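Local coordinates for 3-hydroxyacyl-CoA dehydrogenase (Brucella suis, PDB 4O5O), which probably catalyses the NAD(P)+-dependent oxidation of 3-hydroxyacyl-CoA to 3-oxoacyl-CoA, as a member of the Rossmann-fold short-chain dehydrogenase family, at residues B[58-62]-B[83-87]; B[97-103]-B[164-169]. One frame throughout, in Å; residues are numbered along the deposited sequence.

Contact 1 of 2, residues B[58-62]-B[83-87]; sequences GASAR and EAFGR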
loop_
_atom_site.group_PDB
_atom_site.type_symbol
_atom_site.label_atom_id
_atom_site.label_comp_id
_atom_site.label_asym_id
_atom_site.label_seq_id
_atom_site.Cartn_x
_atom_site.Cartn_y
_atom_site.Cartn_z
ATOM N N GLY B 58 35.927 -1.672 -19.958
ATOM C CA GLY B 58 37.360 -1.455 -19.702
ATOM C C GLY B 58 37.851 -2.004 -18.364
ATOM O O GLY B 58 37.157 -2.788 -17.701
ATOM N N ALA B 59 39.042 -1.566 -17.946
ATOM C CA ALA B 59 39.759 -2.150 -16.812
ATOM C C ALA B 59 39.089 -2.030 -15.445
ATOM O O ALA B 59 39.478 -2.746 -14.496
ATOM C CB ALA B 59 41.167 -1.580 -16.754
ATOM N N SER B 60 38.107 -1.133 -15.324
ATOM C CA SER B 60 37.314 -1.024 -14.095
ATOM C C SER B 60 36.194 -2.083 -13.985
ATOM O O SER B 60 35.493 -2.128 -12.972
ATOM C CB SER B 60 36.739 0.391 -13.943
ATOM O OG SER B 60 37.788 1.314 -13.705
ATOM N N ALA B 61 36.059 -2.947 -14.994
ATOM C CA ALA B 61 35.031 -3.975 -15.014
ATOM C C ALA B 61 35.621 -5.387 -15.075
ATOM O O ALA B 61 36.677 -5.622 -15.678
ATOM C CB ALA B 61 34.074 -3.758 -16.177
ATOM N N ARG B 62 34.919 -6.328 -14.443
ATOM C CA ARG B 62 35.171 -7.759 -14.590
ATOM C C ARG B 62 33.838 -8.462 -14.776
ATOM O O ARG B 62 32.817 -7.982 -14.297
ATOM C CB ARG B 62 35.850 -8.331 -13.334
ATOM C CG ARG B 62 37.160 -7.692 -12.910
ATOM C CD ARG B 62 38.345 -8.057 -13.801
ATOM N NE ARG B 62 39.566 -7.487 -13.231
ATOM C CZ ARG B 62 39.956 -6.219 -13.377
ATOM N NH1 ARG B 62 39.260 -5.368 -14.120
ATOM N NH2 ARG B 62 41.052 -5.793 -12.767
ATOM N N GLU B 83 38.770 -10.789 -4.874
ATOM C CA GLU B 83 40.031 -11.036 -5.583
ATOM C C GLU B 83 40.414 -9.885 -6.505
ATOM O O GLU B 83 41.559 -9.431 -6.503
ATOM C CB GLU B 83 39.919 -12.318 -6.399
ATOM N N ALA B 84 39.457 -9.388 -7.281
ATOM C CA ALA B 84 39.781 -8.354 -8.260
ATOM C C ALA B 84 39.961 -6.980 -7.628
ATOM O O ALA B 84 40.890 -6.238 -7.981
ATOM C CB ALA B 84 38.700 -8.290 -9.330
ATOM N N PHE B 85 39.053 -6.633 -6.719
ATOM C CA PHE B 85 38.953 -5.266 -6.245
ATOM C C PHE B 85 39.038 -5.070 -4.735
ATOM O O PHE B 85 39.027 -3.936 -4.286
ATOM C CB PHE B 85 37.660 -4.642 -6.765
ATOM C CG PHE B 85 37.581 -4.570 -8.277
ATOM C CD1 PHE B 85 38.569 -3.908 -9.025
ATOM C CD2 PHE B 85 36.510 -5.131 -8.948
ATOM C CE1 PHE B 85 38.479 -3.830 -10.411
ATOM C CE2 PHE B 85 36.408 -5.046 -10.320
ATOM C CZ PHE B 85 37.397 -4.406 -11.057
ATOM N N GLY B 86 39.089 -6.165 -3.971
ATOM C CA GLY B 86 39.417 -6.124 -2.549
ATOM C C GLY B 86 38.236 -5.925 -1.606
ATOM O O GLY B 86 38.398 -6.060 -0.398
ATOM N N ARG B 87 37.045 -5.629 -2.137
ATOM C CA ARG B 87 35.897 -5.245 -1.301
ATOM C C ARG B 87 34.661 -5.229 -2.182
ATOM O O ARG B 87 34.755 -5.261 -3.406
ATOM C CB ARG B 87 36.129 -3.844 -0.692
ATOM C CG ARG B 87 36.264 -2.765 -1.757
ATOM C CD ARG B 87 36.598 -1.392 -1.238
ATOM N NE ARG B 87 35.541 -0.880 -0.385
ATOM C CZ ARG B 87 35.628 -0.703 0.927
ATOM N NH1 ARG B 87 36.752 -0.995 1.580
ATOM N NH2 ARG B 87 34.566 -0.241 1.596
HETATM O O HOH W 1 42.232 -7.088 -10.565
#

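Contact 2 of 2, residues B[97-103]-B[164-169]; sequences VAPGEKV and IGQAAY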
loop_
_atom_site.group_PDB
_atom_site.type_symbol
_atom_site.label_atom_id
_atom_site.label_comp_id
_atom_site.label_asym_id
_atom_site.label_seq_id
_atom_site.Cartn_x
_atom_site.Cartn_y
_atom_site.Cartn_z
ATOM N N VAL B 97 13.438 -12.784 -14.798
ATOM C CA VAL B 97 12.683 -13.244 -15.937
ATOM C C VAL B 97 11.231 -12.841 -15.729
ATOM O O VAL B 97 10.741 -12.831 -14.617
ATOM C CB VAL B 97 12.798 -14.791 -16.150
ATOM C CG1 VAL B 97 14.244 -15.136 -16.478
ATOM C CG2 VAL B 97 12.346 -15.600 -14.925
ATOM N N ALA B 98 10.547 -12.543 -16.816
ATOM C CA ALA B 98 9.179 -11.995 -16.751
ATOM C C ALA B 98 8.210 -12.717 -17.695
ATOM O O ALA B 98 7.587 -12.118 -18.571
ATOM C CB ALA B 98 9.213 -10.503 -17.055
ATOM N N PRO B 99 8.069 -14.034 -17.522
ATOM C CA PRO B 99 7.147 -14.729 -18.401
ATOM C C PRO B 99 5.695 -14.385 -18.071
ATOM O O PRO B 99 5.396 -13.819 -16.997
ATOM C CB PRO B 99 7.453 -16.194 -18.120
ATOM C CG PRO B 99 7.846 -16.207 -16.674
ATOM C CD PRO B 99 8.562 -14.898 -16.429
ATOM N N GLY B 100 4.837 -14.629 -19.057
ATOM C CA GLY B 100 3.394 -14.606 -18.874
ATOM C C GLY B 100 2.845 -16.000 -19.058
ATOM O O GLY B 100 3.215 -16.706 -19.996
ATOM N N GLU B 101 2.005 -16.424 -18.134
ATOM C CA GLU B 101 1.370 -17.727 -18.255
ATOM C C GLU B 101 0.113 -17.687 -17.405
ATOM O O GLU B 101 0.143 -17.300 -16.231
ATOM C CB GLU B 101 2.313 -18.837 -17.748
ATOM C CG GLU B 101 1.738 -20.242 -17.985
ATOM C CD GLU B 101 2.701 -21.362 -17.577
ATOM O OE1 GLU B 101 3.868 -21.043 -17.230
ATOM O OE2 GLU B 101 2.283 -22.553 -17.608
ATOM N N LYS B 102 -1.023 -18.005 -18.009
ATOM C CA LYS B 102 -2.267 -18.019 -17.292
ATOM C C LYS B 102 -2.337 -19.136 -16.257
ATOM O O LYS B 102 -1.783 -20.226 -16.453
ATOM C CB LYS B 102 -3.428 -18.184 -18.264
ATOM C CG LYS B 102 -3.669 -16.939 -19.080
ATOM C CD LYS B 102 -4.883 -17.122 -19.972
ATOM C CE LYS B 102 -5.090 -15.911 -20.854
ATOM N NZ LYS B 102 -6.389 -16.075 -21.556
ATOM N N VAL B 103 -3.067 -18.872 -15.173
ATOM C CA VAL B 103 -3.406 -19.900 -14.199
ATOM C C VAL B 103 -4.145 -21.052 -14.908
ATOM O O VAL B 103 -3.835 -22.223 -14.675
ATOM C CB VAL B 103 -4.264 -19.330 -13.071
ATOM C CG1 VAL B 103 -4.696 -20.428 -12.099
ATOM C CG2 VAL B 103 -3.503 -18.243 -12.322
ATOM N N ILE B 164 -3.270 -10.117 -15.919
ATOM C CA ILE B 164 -3.556 -11.485 -16.299
ATOM C C ILE B 164 -2.291 -12.130 -16.887
ATOM O O ILE B 164 -1.658 -11.557 -17.763
ATOM C CB ILE B 164 -4.738 -11.543 -17.289
ATOM C CG1 ILE B 164 -6.025 -11.066 -16.583
ATOM C CG2 ILE B 164 -4.883 -12.941 -17.871
ATOM C CD1 ILE B 164 -7.211 -10.851 -17.521
ATOM N N GLY B 165 -1.945 -13.315 -16.404
ATOM C CA GLY B 165 -0.725 -14.001 -16.820
ATOM C C GLY B 165 0.492 -13.814 -15.926
ATOM O O GLY B 165 1.496 -14.480 -16.133
ATOM N N GLN B 166 0.394 -12.909 -14.939
ATOM C CA GLN B 166 1.536 -12.550 -14.120
ATOM C C GLN B 166 1.541 -13.148 -12.698
ATOM O O GLN B 166 2.232 -12.639 -11.827
ATOM C CB GLN B 166 1.678 -11.017 -14.042
ATOM C CG GLN B 166 2.011 -10.385 -15.378
ATOM C CD GLN B 166 2.491 -8.969 -15.214
ATOM O OE1 GLN B 166 1.799 -8.108 -14.671
ATOM N NE2 GLN B 166 3.684 -8.710 -15.699
ATOM N N ALA B 167 0.817 -14.237 -12.453
ATOM C CA ALA B 167 0.853 -14.809 -11.105
ATOM C C ALA B 167 2.274 -15.056 -10.636
ATOM O O ALA B 167 2.624 -14.664 -9.514
ATOM C CB ALA B 167 0.025 -16.081 -11.016
ATOM N N ALA B 168 3.087 -15.732 -11.450
ATOM C CA ALA B 168 4.438 -16.052 -11.025
ATOM C C ALA B 168 5.300 -14.808 -10.896
ATOM O O ALA B 168 6.013 -14.624 -9.886
ATOM C CB ALA B 168 5.098 -17.047 -11.964
ATOM N N TYR B 169 5.257 -13.944 -11.905
ATOM C CA TYR B 169 6.078 -12.740 -11.855
ATOM C C TYR B 169 5.690 -11.850 -10.682
ATOM O O TYR B 169 6.565 -11.398 -9.927
ATOM C CB TYR B 169 5.967 -12.003 -13.190
ATOM C CG TYR B 169 6.938 -10.885 -13.340
ATOM C CD1 TYR B 169 8.301 -11.143 -13.337
ATOM C CD2 TYR B 169 6.511 -9.588 -13.508
ATOM C CE1 TYR B 169 9.216 -10.141 -13.502
ATOM C CE2 TYR B 169 7.423 -8.567 -13.678
ATOM C CZ TYR B 169 8.768 -8.850 -13.673
ATOM O OH TYR B 169 9.654 -7.800 -13.841
HETATM O O HOH W 2 4.342 -14.647 -14.562
HETATM O O HOH W 3 5.006 -10.886 -17.232
HETATM O O HOH W 4 -0.910 -15.914 -14.036
#

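Contact 1 of 2, residues B[58-62]-B[83-87]
An aromatic side chain at the end of a helix can fit against the turn that leads into a neighbouring strand without a single direct hydrogen bond, and Phe85 illustrates the principle. Its CA-to-CB bond runs sideways, but the ring reaches across to the segment 58-62, where Phe85 CZ lies 3.5 Å from Ser60 O and Phe85 CE1 lies 4.3 Å from Ala59 O, the latter near the ring plane. Together the two segments bury 177 Å², both sides summed, a modest area at the protein surface. Arg62 is the second main contributor. With chi1 and chi2 both m, its side chain folds back so that Arg62 NH1 donates to Ala59 O (2.7 Å) and to Ala61 O (3.0 Å). The guanidinium is thus bonded to two carbonyls at the type I turn from Gly58 to Ala61, which is itself closed by Ala61 N to Gly58 O at 2.9 Å, and it presents one face to Phe85, with Arg62 NH1 3.7 Å from Phe85 CZ. In the Rossmann fold the two segments belong to a beta-alpha-beta crossover: strand 61-65, at the edge of the parallel sheet, leads into helix 71-85, and the chain then passes to strand 90-93 beyond strands 39-44 and 15-19. Phe85 accordingly also rests on Val41 and Val15 of those intervening strands. Ala84 completes the contact, its CB pointing toward the strand and lying 3.9 Å from Arg62 CG. Water 1 adds a polar link, accepting from Arg62 NH2 at 2.8 Å and donating to Ala84 O at 3.0 Å. Gly86, with positive phi, then takes the chain out of the helix.

Contact 2 of 2, residues B[97-103]-B[164-169]
The loop 97-103 is joined to the start of helix 167-187 by one backbone hydrogen bond, a set of waters and the ring of Tyr169. The direct hydrogen bond here is Glu101 N to Gly165 O, 2.8 Å and nearly straight. Two CA-H...O contacts flank it, Gly100 CA to Gly165 O (3.3 Å) and Gly165 CA to Glu101 O (3.5 Å). At the positive phi of Gly165 a CB would be jammed against the carbonyl of Ile164. Waters extend the polar network. Water 4 links Ala167 N (2.9 Å) to Glu101 O (2.8 Å), water 3 links Gln166 NE2 to Pro99 O (both 3.0 Å), and water 2 accepts from Tyr169 N at 2.9 Å. Tyr169 begins the YxxxK signature of short-chain dehydrogenases, and 97-103 follows an NCAG sequence resembling the family's NNAG motif; as in relatives, Tyr169 is probably the catalytic tyrosine, and it touches Ser156 and Asn122. Among apolar contacts, Ala98 CB makes a CH-pi contact over the Tyr169 ring, 3.9 Å from its centroid, while Val103 CG2 meets Ala167 CB at 4.3 Å. Near this end Val103 N also hydrogen-bonds Glu186 of a second subunit.

How the contacts relate
The two contacts sit at distant parts of one Rossmann domain. They lie on opposite sides of the chain's centre, with their own centres 37 Å apart and their nearest atoms about 20 Å apart, so neither touches the other. Contact 1 closes before contact 2 opens: the chain leaves the sheet edge, returns through strand 90-93, and only then enters the loop 97-103. By family analogy the catalytic region lies at contact 2, where Tyr169 is found, whereas contact 1 belongs to the sheet's outer edge. Their surroundings differ too, since a second subunit reaches contact 2 but no other chain of the assembly touches contact 1.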